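PDB 3K1T: glutamate--cysteine ligase GshA from Methylobacillus flagellatus KT, which probably acts as a ligase that joins glutamate to cysteine, the first step of glutathione synthesis. Local coordinates for residues P74-L77 with P78-I81; A84-A87 with V88-C92; T109-L112 with R113-A117; L118-I121 with L122-G126. All coordinates share one frame; numbering follows the deposited sequence. Where two conformers were deposited one is given.

Contact 1. Residues P74-L77 with P78-I81; sequences PDFL and PLCI
Phe76 and Leu77 meet Leu79, Cys80 and Ile81 in the first turn of helix 77-91, where Phe76 holds the N-cap position behind a short 3-10 segment at Pro74 and Asp75. Two backbone hydrogen bonds start the helix. Cys80 N reaches Phe76 O at 3.1 Å, and Ile81 N reaches Leu77 O at 2.8 Å with an N-H...O angle of 166°. Pro78, which has no N-H to give, occupies the first turn, where a helix does not need one. The apolar contacts fall into two groups. The Phe76 ring and the Leu79 side chain run side by side in the same direction, CD1 of Phe76 lying 4.1 Å from CD2 of Leu79. Leu77 and Ile81 lie across each other at an angle, Leu77 CD2 to Ile81 CD1 at 4.1 Å, and both continue onto helix 109-124, where Leu77 packs on His120 and Ile81 on Gln124. Phe76 also packs on Pro78 of the second subunit, so the helix start belongs to the dimer interface. With CG1 of Ile81 beside its backbone N (chi1 -64°), that carbon comes within 3.2 Å of Leu77 O.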
loop_
_atom_site.group_PDB
_atom_site.type_symbol
_atom_site.label_atom_id
_atom_site.label_comp_id
_atom_site.label_asym_id
_atom_site.label_seq_id
_atom_site.Cartn_x
_atom_site.Cartn_y
_atom_site.Cartn_z
ATOM N N PRO A 74 -2.466 -12.480 8.928
ATOM C CA PRO A 74 -2.433 -12.828 7.493
ATOM C C PRO A 74 -3.482 -12.130 6.631
ATOM O O PRO A 74 -3.274 -12.000 5.433
ATOM C CB PRO A 74 -2.629 -14.363 7.470
ATOM C CG PRO A 74 -3.191 -14.687 8.799
ATOM C CD PRO A 74 -2.657 -13.661 9.776
ATOM N N ASP A 75 -4.535 -11.596 7.240
ATOM C CA ASP A 75 -5.519 -10.812 6.491
ATOM C C ASP A 75 -4.920 -9.519 5.904
ATOM O O ASP A 75 -5.467 -8.937 4.942
ATOM C CB ASP A 75 -6.694 -10.443 7.401
ATOM C CG ASP A 75 -7.585 -11.649 7.766
ATOM O OD1 ASP A 75 -7.527 -12.699 7.098
ATOM O OD2 ASP A 75 -8.356 -11.503 8.743
ATOM N N PHE A 76 -3.793 -9.076 6.461
ATOM C CA PHE A 76 -3.142 -7.891 5.986
ATOM C C PHE A 76 -1.949 -8.139 5.079
ATOM O O PHE A 76 -1.214 -7.208 4.781
ATOM C CB PHE A 76 -2.806 -6.986 7.167
ATOM C CG PHE A 76 -4.028 -6.316 7.719
ATOM C CD1 PHE A 76 -4.691 -5.357 6.949
ATOM C CD2 PHE A 76 -4.581 -6.709 8.934
ATOM C CE1 PHE A 76 -5.870 -4.750 7.400
ATOM C CE2 PHE A 76 -5.745 -6.080 9.427
ATOM C CZ PHE A 76 -6.387 -5.110 8.658
ATOM N N LEU A 77 -1.785 -9.361 4.586
ATOM C CA LEU A 77 -0.690 -9.643 3.667
ATOM C C LEU A 77 -0.668 -8.715 2.432
ATOM O O LEU A 77 0.385 -8.172 2.071
ATOM C CB LEU A 77 -0.687 -11.103 3.222
ATOM C CG LEU A 77 0.407 -11.947 3.834
ATOM C CD1 LEU A 77 0.039 -13.492 3.725
ATOM C CD2 LEU A 77 1.769 -11.581 3.125
ATOM N N PRO A 78 -1.834 -8.477 1.807
ATOM C CA PRO A 78 -1.820 -7.570 0.647
ATOM C C PRO A 78 -1.293 -6.157 0.960
ATOM O O PRO A 78 -0.568 -5.549 0.148
ATOM C CB PRO A 78 -3.291 -7.564 0.185
ATOM C CG PRO A 78 -3.810 -8.892 0.670
ATOM C CD PRO A 78 -3.144 -9.145 1.969
ATOM N N LEU A 79 -1.595 -5.665 2.147
ATOM C CA LEU A 79 -1.092 -4.357 2.577
ATOM C C LEU A 79 0.436 -4.402 2.753
ATOM O O LEU A 79 1.156 -3.487 2.353
ATOM C CB LEU A 79 -1.758 -3.960 3.884
ATOM C CG LEU A 79 -1.424 -2.585 4.467
ATOM C CD1 LEU A 79 -2.165 -1.588 3.627
ATOM C CD2 LEU A 79 -1.915 -2.473 5.934
ATOM N N CYS A 80 0.938 -5.485 3.336
ATOM C CA CYS A 80 2.394 -5.680 3.463
ATOM C C CYS A 80 3.094 -5.784 2.152
ATOM O O CYS A 80 4.189 -5.209 1.956
ATOM C CB CYS A 80 2.739 -6.961 4.228
ATOM S SG CYS A 80 2.394 -6.909 5.912
ATOM N N ILE A 81 2.523 -6.544 1.240
ATOM C CA ILE A 81 3.087 -6.728 -0.090
ATOM C C ILE A 81 3.194 -5.386 -0.830
ATOM O O ILE A 81 4.242 -5.060 -1.447
ATOM C CB ILE A 81 2.306 -7.786 -0.923
ATOM C CG1 ILE A 81 2.424 -9.151 -0.242
ATOM C CG2 ILE A 81 2.748 -7.776 -2.439
ATOM C CD1 ILE A 81 1.391 -10.214 -0.712
#

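Contact 2. Residues A84-A87 with V88-C92; sequences AMVA and VEKIC
Val86 and Lys90, one turn apart near the end of helix 77-91, lie side by side and point the same way. The lysine puts CG beside its own backbone N (chi1 -73°) and is fully extended beyond it, which carries CE to 3.7 Å from Val86 CG1; the valine methyl thus lines the aliphatic end of the chain just below the ammonium. NZ goes on to a salt bridge with Asp350. Glu89 leans back over the preceding turn instead, its CG 3.3 Å from Met85 O, while OE2 is hydrogen-bonded to His351 of the second subunit. On another side of the helix, Val88 brings CG2 to 3.3 Å from Ala84 O. Beneath these side chains the backbone bonds change character toward the C-terminal end: Val88 N to Ala84 O is nearly straight at 173°, whereas Lys90 N to Val86 O bends to 139° and Lys90 N adds a weak second bond to Ala87 O. Cys92 is the first residue to leave helical angles. The chemistry is split: aliphatic carbons lie against Val86 and against the carbonyl oxygens of the turn before, while the carboxylate and ammonium ends find their strongest partners elsewhere, the carboxylate's across the dimer interface.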
loop_
_atom_site.group_PDB
_atom_site.type_symbol
_atom_site.label_atom_id
_atom_site.label_comp_id
_atom_site.label_asym_id
_atom_site.label_seq_id
_atom_site.Cartn_x
_atom_site.Cartn_y
_atom_site.Cartn_z
ATOM N N ALA A 84 5.896 -3.298 0.736
ATOM C CA ALA A 84 7.199 -3.849 0.360
ATOM C C ALA A 84 7.531 -3.445 -1.082
ATOM O O ALA A 84 8.665 -3.095 -1.377
ATOM C CB ALA A 84 7.206 -5.381 0.478
HETATM N N MSE A 85 6.550 -3.458 -1.974
HETATM C CA MSE A 85 6.788 -2.952 -3.342
HETATM C C MSE A 85 7.205 -1.488 -3.412
HETATM O O MSE A 85 8.119 -1.129 -4.157
HETATM C CB MSE A 85 5.576 -3.164 -4.261
HETATM C CG MSE A 85 5.420 -4.589 -4.626
HETATM SE SE MSE A 85 3.762 -4.831 -5.674
HETATM C CE MSE A 85 4.372 -6.409 -6.712
ATOM N N VAL A 86 6.566 -0.650 -2.612
ATOM C CA VAL A 86 6.991 0.760 -2.479
ATOM C C VAL A 86 8.440 0.842 -1.995
ATOM O O VAL A 86 9.239 1.576 -2.552
ATOM C CB VAL A 86 6.043 1.524 -1.509
ATOM C CG1 VAL A 86 6.565 2.961 -1.224
ATOM C CG2 VAL A 86 4.616 1.575 -2.110
ATOM N N ALA A 87 8.781 0.090 -0.943
ATOM C CA ALA A 87 10.150 0.055 -0.416
ATOM C C ALA A 87 11.156 -0.354 -1.499
ATOM O O ALA A 87 12.182 0.300 -1.673
ATOM C CB ALA A 87 10.264 -0.898 0.800
ATOM N N VAL A 88 10.866 -1.427 -2.226
ATOM C CA VAL A 88 11.705 -1.827 -3.358
ATOM C C VAL A 88 11.893 -0.692 -4.377
ATOM O O VAL A 88 13.020 -0.435 -4.827
ATOM C CB VAL A 88 11.147 -3.075 -4.031
ATOM C CG1 VAL A 88 11.841 -3.344 -5.426
ATOM C CG2 VAL A 88 11.243 -4.275 -3.071
ATOM N N GLU A 89 10.810 -0.030 -4.766
ATOM C CA GLU A 89 10.887 1.064 -5.726
ATOM C C GLU A 89 11.696 2.270 -5.249
ATOM O O GLU A 89 12.261 2.970 -6.077
ATOM C CB GLU A 89 9.491 1.558 -6.111
ATOM C CG GLU A 89 8.688 0.561 -6.896
ATOM C CD GLU A 89 7.220 0.977 -7.047
ATOM O OE1 GLU A 89 6.947 2.198 -6.941
ATOM O OE2 GLU A 89 6.367 0.081 -7.263
ATOM N N LYS A 90 11.754 2.528 -3.935
ATOM C CA LYS A 90 12.504 3.666 -3.390
ATOM C C LYS A 90 13.955 3.308 -3.099
ATOM O O LYS A 90 14.842 4.134 -3.304
ATOM C CB LYS A 90 11.883 4.179 -2.077
ATOM C CG LYS A 90 10.596 4.931 -2.328
ATOM C CD LYS A 90 9.966 5.454 -1.078
ATOM C CE LYS A 90 8.630 6.078 -1.446
ATOM N NZ LYS A 90 7.859 6.408 -0.263
ATOM N N ILE A 91 14.187 2.095 -2.626
ATOM C CA ILE A 91 15.497 1.718 -2.074
ATOM C C ILE A 91 16.329 0.871 -3.033
ATOM O O ILE A 91 17.552 0.955 -3.024
ATOM C CB ILE A 91 15.339 0.937 -0.748
ATOM C CG1 ILE A 91 14.618 1.787 0.322
ATOM C CG2 ILE A 91 16.702 0.446 -0.226
ATOM C CD1 ILE A 91 15.315 3.132 0.643
ATOM N N CYS A 92 15.687 0.017 -3.819
ATOM C CA CYS A 92 16.444 -0.772 -4.812
ATOM C C CYS A 92 15.621 -0.937 -6.108
ATOM O O CYS A 92 15.203 -2.042 -6.471
ATOM C CB CYS A 92 16.900 -2.116 -4.206
ATOM S SG CYS A 92 15.630 -3.098 -3.422
#

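Contact 3. Residues T109-L112 with R113-A117; sequences TFYL and RNVHA
Thr109 and Arg113 meet one turn apart at the start of helix 109-124, the threonine methyl resting over one face of the guanidinium. Thr109 CG2 is anti to its backbone N, and the Arg113 chain is extended from CG to NE, so that CG2 stands 3.0 Å above the guanidinium plane, toward its rim, and 3.3 Å from Arg113 NE. Phe110 runs alongside the same arginine. NH1 of Arg113 comes to the edge of the ring, 3.6 Å from Phe110 CE1, with ring and guanidinium planes 71° apart, a geometry that excludes a stack. The guanidinium is also tied outward, NH2 of Arg113 bonding to Thr146 O. A leucine at Arg113 would probably leave Thr146 O without this donor and the Thr109 methyl without its flat support.

Unlike Phe110 and Arg113, whose CG lies beside the backbone N, Tyr111 has CG anti to it (chi1 -178°), which carries the ring forward along the helix, to Asn114 and Val115. Asn114 ND2 approaches Tyr111 CE1 to 3.3 Å, amide and ring planes being 36° apart, and Val115 CG2 lies 3.6 Å from Tyr111 CE2. The polar ends converge beyond the ring: Tyr111 OH and Asn114 ND2 both bond to Asn177 OD1, and Asn114 OD1 accepts from Phe69 N. Regular backbone bonds, such as Asn114 N to Phe110 O at 2.9 Å, hold the spacing. Helix 109-124 is the crossover of the beta-alpha-beta unit between parallel strands 97-102 and 128-133, and here Leu112, Val115 and His116 pack on Ile152 of strand 151-160.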
loop_
_atom_site.group_PDB
_atom_site.type_symbol
_atom_site.label_atom_id
_atom_site.label_comp_id
_atom_site.label_asym_id
_atom_site.label_seq_id
_atom_site.Cartn_x
_atom_site.Cartn_y
_atom_site.Cartn_z
ATOM N N THR A 109 12.776 -21.982 16.257
ATOM C CA THR A 109 11.702 -22.301 15.302
ATOM C C THR A 109 10.913 -21.052 14.916
ATOM O O THR A 109 10.555 -20.891 13.743
ATOM C CB THR A 109 10.734 -23.390 15.861
ATOM O OG1 THR A 109 11.440 -24.629 15.917
ATOM C CG2 THR A 109 9.493 -23.586 14.963
ATOM N N PHE A 110 10.669 -20.171 15.897
ATOM C CA PHE A 110 9.957 -18.936 15.635
ATOM C C PHE A 110 10.742 -17.995 14.727
ATOM O O PHE A 110 10.139 -17.357 13.862
ATOM C CB PHE A 110 9.555 -18.227 16.917
ATOM C CG PHE A 110 8.666 -19.049 17.805
ATOM C CD1 PHE A 110 7.578 -19.720 17.290
ATOM C CD2 PHE A 110 8.947 -19.168 19.145
ATOM C CE1 PHE A 110 6.762 -20.484 18.100
ATOM C CE2 PHE A 110 8.128 -19.948 19.979
ATOM C CZ PHE A 110 7.039 -20.601 19.448
ATOM N N TYR A 111 12.060 -17.894 14.945
ATOM C CA TYR A 111 12.914 -17.098 14.074
ATOM C C TYR A 111 12.891 -17.667 12.626
ATOM O O TYR A 111 12.770 -16.917 11.667
ATOM C CB TYR A 111 14.364 -16.935 14.597
ATOM C CG TYR A 111 15.099 -16.046 13.627
ATOM C CD1 TYR A 111 14.744 -14.699 13.499
ATOM C CD2 TYR A 111 16.042 -16.562 12.739
ATOM C CE1 TYR A 111 15.332 -13.884 12.557
ATOM C CE2 TYR A 111 16.680 -15.729 11.800
ATOM C CZ TYR A 111 16.297 -14.393 11.703
ATOM O OH TYR A 111 16.818 -13.550 10.748
ATOM N N LEU A 112 12.965 -18.984 12.476
ATOM C CA LEU A 112 12.860 -19.599 11.144
ATOM C C LEU A 112 11.488 -19.340 10.502
ATOM O O LEU A 112 11.399 -19.108 9.300
ATOM C CB LEU A 112 13.151 -21.079 11.198
ATOM C CG LEU A 112 14.559 -21.449 11.711
ATOM C CD1 LEU A 112 14.690 -23.004 11.823
ATOM C CD2 LEU A 112 15.662 -20.826 10.840
ATOM N N ARG A 113 10.426 -19.362 11.286
ATOM C CA ARG A 113 9.114 -18.968 10.764
ATOM C C ARG A 113 9.062 -17.518 10.308
ATOM O O ARG A 113 8.419 -17.212 9.284
ATOM C CB ARG A 113 8.004 -19.226 11.798
ATOM C CG ARG A 113 7.836 -20.705 12.086
ATOM C CD ARG A 113 6.882 -20.952 13.218
ATOM N NE ARG A 113 6.799 -22.394 13.430
ATOM C CZ ARG A 113 6.139 -22.992 14.415
ATOM N NH1 ARG A 113 5.467 -22.273 15.316
ATOM N NH2 ARG A 113 6.146 -24.328 14.479
ATOM N N ASN A 114 9.731 -16.635 11.049
ATOM C CA ASN A 114 9.900 -15.252 10.592
ATOM C C ASN A 114 10.593 -15.184 9.233
ATOM O O ASN A 114 10.162 -14.461 8.335
ATOM C CB ASN A 114 10.698 -14.456 11.608
ATOM C CG ASN A 114 11.268 -13.197 11.053
ATOM O OD1 ASN A 114 10.529 -12.206 10.819
ATOM N ND2 ASN A 114 12.616 -13.205 10.827
ATOM N N VAL A 115 11.688 -15.915 9.089
ATOM C CA VAL A 115 12.391 -15.944 7.807
ATOM C C VAL A 115 11.513 -16.376 6.664
ATOM O O VAL A 115 11.513 -15.707 5.616
ATOM C CB VAL A 115 13.686 -16.759 7.856
ATOM C CG1 VAL A 115 14.367 -16.777 6.421
ATOM C CG2 VAL A 115 14.625 -16.110 8.926
ATOM N N HIS A 116 10.754 -17.439 6.853
ATOM C CA HIS A 116 9.804 -17.896 5.841
ATOM C C HIS A 116 8.750 -16.833 5.481
ATOM O O HIS A 116 8.498 -16.580 4.298
ATOM C CB HIS A 116 9.110 -19.174 6.271
ATOM C CG HIS A 116 8.022 -19.599 5.342
ATOM N ND1 HIS A 116 8.253 -20.404 4.247
ATOM C CD2 HIS A 116 6.692 -19.333 5.342
ATOM C CE1 HIS A 116 7.117 -20.592 3.597
ATOM N NE2 HIS A 116 6.155 -19.943 4.237
ATOM N N ALA A 117 8.163 -16.212 6.505
ATOM C CA ALA A 117 7.124 -15.161 6.315
ATOM C C ALA A 117 7.669 -13.942 5.594
ATOM O O ALA A 117 7.029 -13.406 4.684
ATOM C CB ALA A 117 6.542 -14.750 7.697
#

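Contact 4. Residues L118-I121 with L122-G126; sequences LTHI and LRQAG. With SO4 (sulfate ion), chain D.
His120 leans its ring forward, toward the C-terminal end of the helix, by setting CG anti to the backbone N (chi1 178°), while Gln124, with CG beside its backbone N (chi1 -61°), sets that CG over one face of the imidazole. Gln124 CG lies 3.8 Å from the centroid of the His120 ring and 21° off the normal, a CH-pi contact. The ring edge faces a sulfate, probably from the crystallisation liquor: His120 ND1 donates to sulfate O2 at 2.8 Å. Arg123, extended from CG to NE, reaches the same ion with NH1, which is 3.1 Å from sulfate O3 and 3.0 Å from O4. The anion thus joins two side chains whose nitrogens, His120 ND1 and Arg123 NH1, are 6.9 Å apart. A leucine in place of His120 would probably leave sulfate O2 without its ring donor and take away the flat face under Gln124 CG.

In the conformer given, Thr119 CG2 lies over the centre of one guanidinium face, 3.3 Å from Arg123 CZ, with the sulfate at the edge of that group; NH2 of Arg123 is bonded to Val129 O. Leu118 and Leu122 meet at 4.0 Å between Leu118 CG and Leu122 CD1, and both pack on strand 97-102. The helix ends in a Schellman motif, with Gly126 at positive phi and its N bonded to Arg123 O, the turn that leads the beta-alpha-beta crossover into strand 128-133.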
loop_
_atom_site.group_PDB
_atom_site.type_symbol
_atom_site.label_atom_id
_atom_site.label_comp_id
_atom_site.label_asym_id
_atom_site.label_seq_id
_atom_site.Cartn_x
_atom_site.Cartn_y
_atom_site.Cartn_z
ATOM N N LEU A 118 8.867 -13.492 6.002
ATOM C CA LEU A 118 9.543 -12.381 5.343
ATOM C C LEU A 118 9.888 -12.676 3.875
ATOM O O LEU A 118 9.635 -11.862 2.966
ATOM C CB LEU A 118 10.788 -11.959 6.133
ATOM C CG LEU A 118 11.628 -10.849 5.525
ATOM C CD1 LEU A 118 10.885 -9.511 5.244
ATOM C CD2 LEU A 118 12.866 -10.609 6.439
ATOM N N THR A 119 10.428 -13.864 3.624
ATOM C CA THR A 119 10.776 -14.296 2.279
ATOM C C THR A 119 9.533 -14.315 1.374
ATOM O O THR A 119 9.572 -13.889 0.202
ATOM C CB THR A 119 11.448 -15.681 2.301
ATOM O OG1 THR A 119 12.631 -15.636 3.117
ATOM C CG2 THR A 119 11.792 -16.111 0.901
ATOM N N HIS A 120 8.421 -14.769 1.942
ATOM C CA HIS A 120 7.154 -14.846 1.218
ATOM C C HIS A 120 6.680 -13.452 0.789
ATOM O O HIS A 120 6.306 -13.233 -0.383
ATOM C CB HIS A 120 6.073 -15.484 2.068
ATOM C CG HIS A 120 4.734 -15.554 1.380
ATOM N ND1 HIS A 120 4.521 -16.316 0.254
ATOM C CD2 HIS A 120 3.549 -14.963 1.666
ATOM C CE1 HIS A 120 3.263 -16.161 -0.145
ATOM N NE2 HIS A 120 2.652 -15.351 0.701
ATOM N N ILE A 121 6.731 -12.504 1.711
ATOM C CA ILE A 121 6.375 -11.102 1.363
ATOM C C ILE A 121 7.228 -10.562 0.234
ATOM O O ILE A 121 6.728 -9.953 -0.716
ATOM C CB ILE A 121 6.458 -10.167 2.596
ATOM C CG1 ILE A 121 5.389 -10.519 3.629
ATOM C CG2 ILE A 121 6.368 -8.646 2.187
ATOM C CD1 ILE A 121 5.786 -10.036 5.069
ATOM N N LEU A 122 8.542 -10.778 0.319
ATOM C CA LEU A 122 9.481 -10.237 -0.652
ATOM C C LEU A 122 9.296 -10.890 -2.041
ATOM O O LEU A 122 9.421 -10.208 -3.048
ATOM C CB LEU A 122 10.922 -10.422 -0.158
ATOM C CG LEU A 122 11.293 -9.678 1.142
ATOM C CD1 LEU A 122 12.627 -10.202 1.703
ATOM C CD2 LEU A 122 11.349 -8.186 0.942
ATOM N N ARG A 123 8.983 -12.186 -2.081
ATOM C CA ARG A 123 8.683 -12.880 -3.334
ATOM C C ARG A 123 7.377 -12.361 -3.953
ATOM O O ARG A 123 7.282 -12.191 -5.189
ATOM C CB ARG A 123 8.591 -14.401 -3.128
ATOM C CG ARG A 123 10.007 -15.016 -2.902
ATOM C CD ARG A 123 9.966 -16.519 -2.704
ATOM N NE ARG A 123 11.343 -16.997 -2.535
ATOM C CZ ARG A 123 11.723 -18.044 -1.810
ATOM N NH1 ARG A 123 10.835 -18.778 -1.156
ATOM N NH2 ARG A 123 13.025 -18.367 -1.753
ATOM N N GLN A 124 6.368 -12.189 -3.116
ATOM C CA GLN A 124 5.087 -11.594 -3.579
ATOM C C GLN A 124 5.259 -10.155 -4.091
ATOM O O GLN A 124 4.511 -9.718 -4.958
ATOM C CB GLN A 124 4.009 -11.651 -2.510
ATOM C CG GLN A 124 3.616 -13.089 -2.030
ATOM C CD GLN A 124 2.644 -13.785 -2.925
ATOM O OE1 GLN A 124 2.996 -14.250 -4.003
ATOM N NE2 GLN A 124 1.407 -13.838 -2.498
ATOM N N ALA A 125 6.288 -9.467 -3.610
ATOM C CA ALA A 125 6.650 -8.154 -4.125
ATOM C C ALA A 125 7.383 -8.228 -5.447
ATOM O O ALA A 125 7.682 -7.203 -6.043
ATOM C CB ALA A 125 7.467 -7.324 -3.046
ATOM N N GLY A 126 7.631 -9.433 -5.931
ATOM C CA GLY A 126 8.194 -9.637 -7.254
ATOM C C GLY A 126 9.712 -9.782 -7.319
ATOM O O GLY A 126 10.296 -9.575 -8.364
HETATM S S SO4 D . 7.131 -18.477 -0.817
HETATM O O1 SO4 D . 6.326 -19.182 0.147
HETATM O O2 SO4 D . 6.406 -17.399 -1.527
HETATM O O3 SO4 D . 8.145 -17.893 0.061
HETATM O O4 SO4 D . 7.894 -19.250 -1.790
#

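Overall arrangement
Contacts 1 and 2 follow each other along helix 77-91, their centres 16 Å apart; contacts 3 and 4 do the same along helix 109-124, with centres 14 Å apart. Strand 97-102 lies between the two helices in sequence, and the second helix crosses over to the parallel strand 128-133. The helices meet at contact 4, which touches contact 1 through Leu77 and Ile121 and contact 2 through Ala84 and Ile121, with centres 11 and 12 Å away. Contact 3 stands apart, about 6 Å from contact 1 between nearest atoms and about 9 Å from contact 2. Contacts 1, 2 and 4 also touch the second subunit, so this helix pair serves both the fold and the dimer.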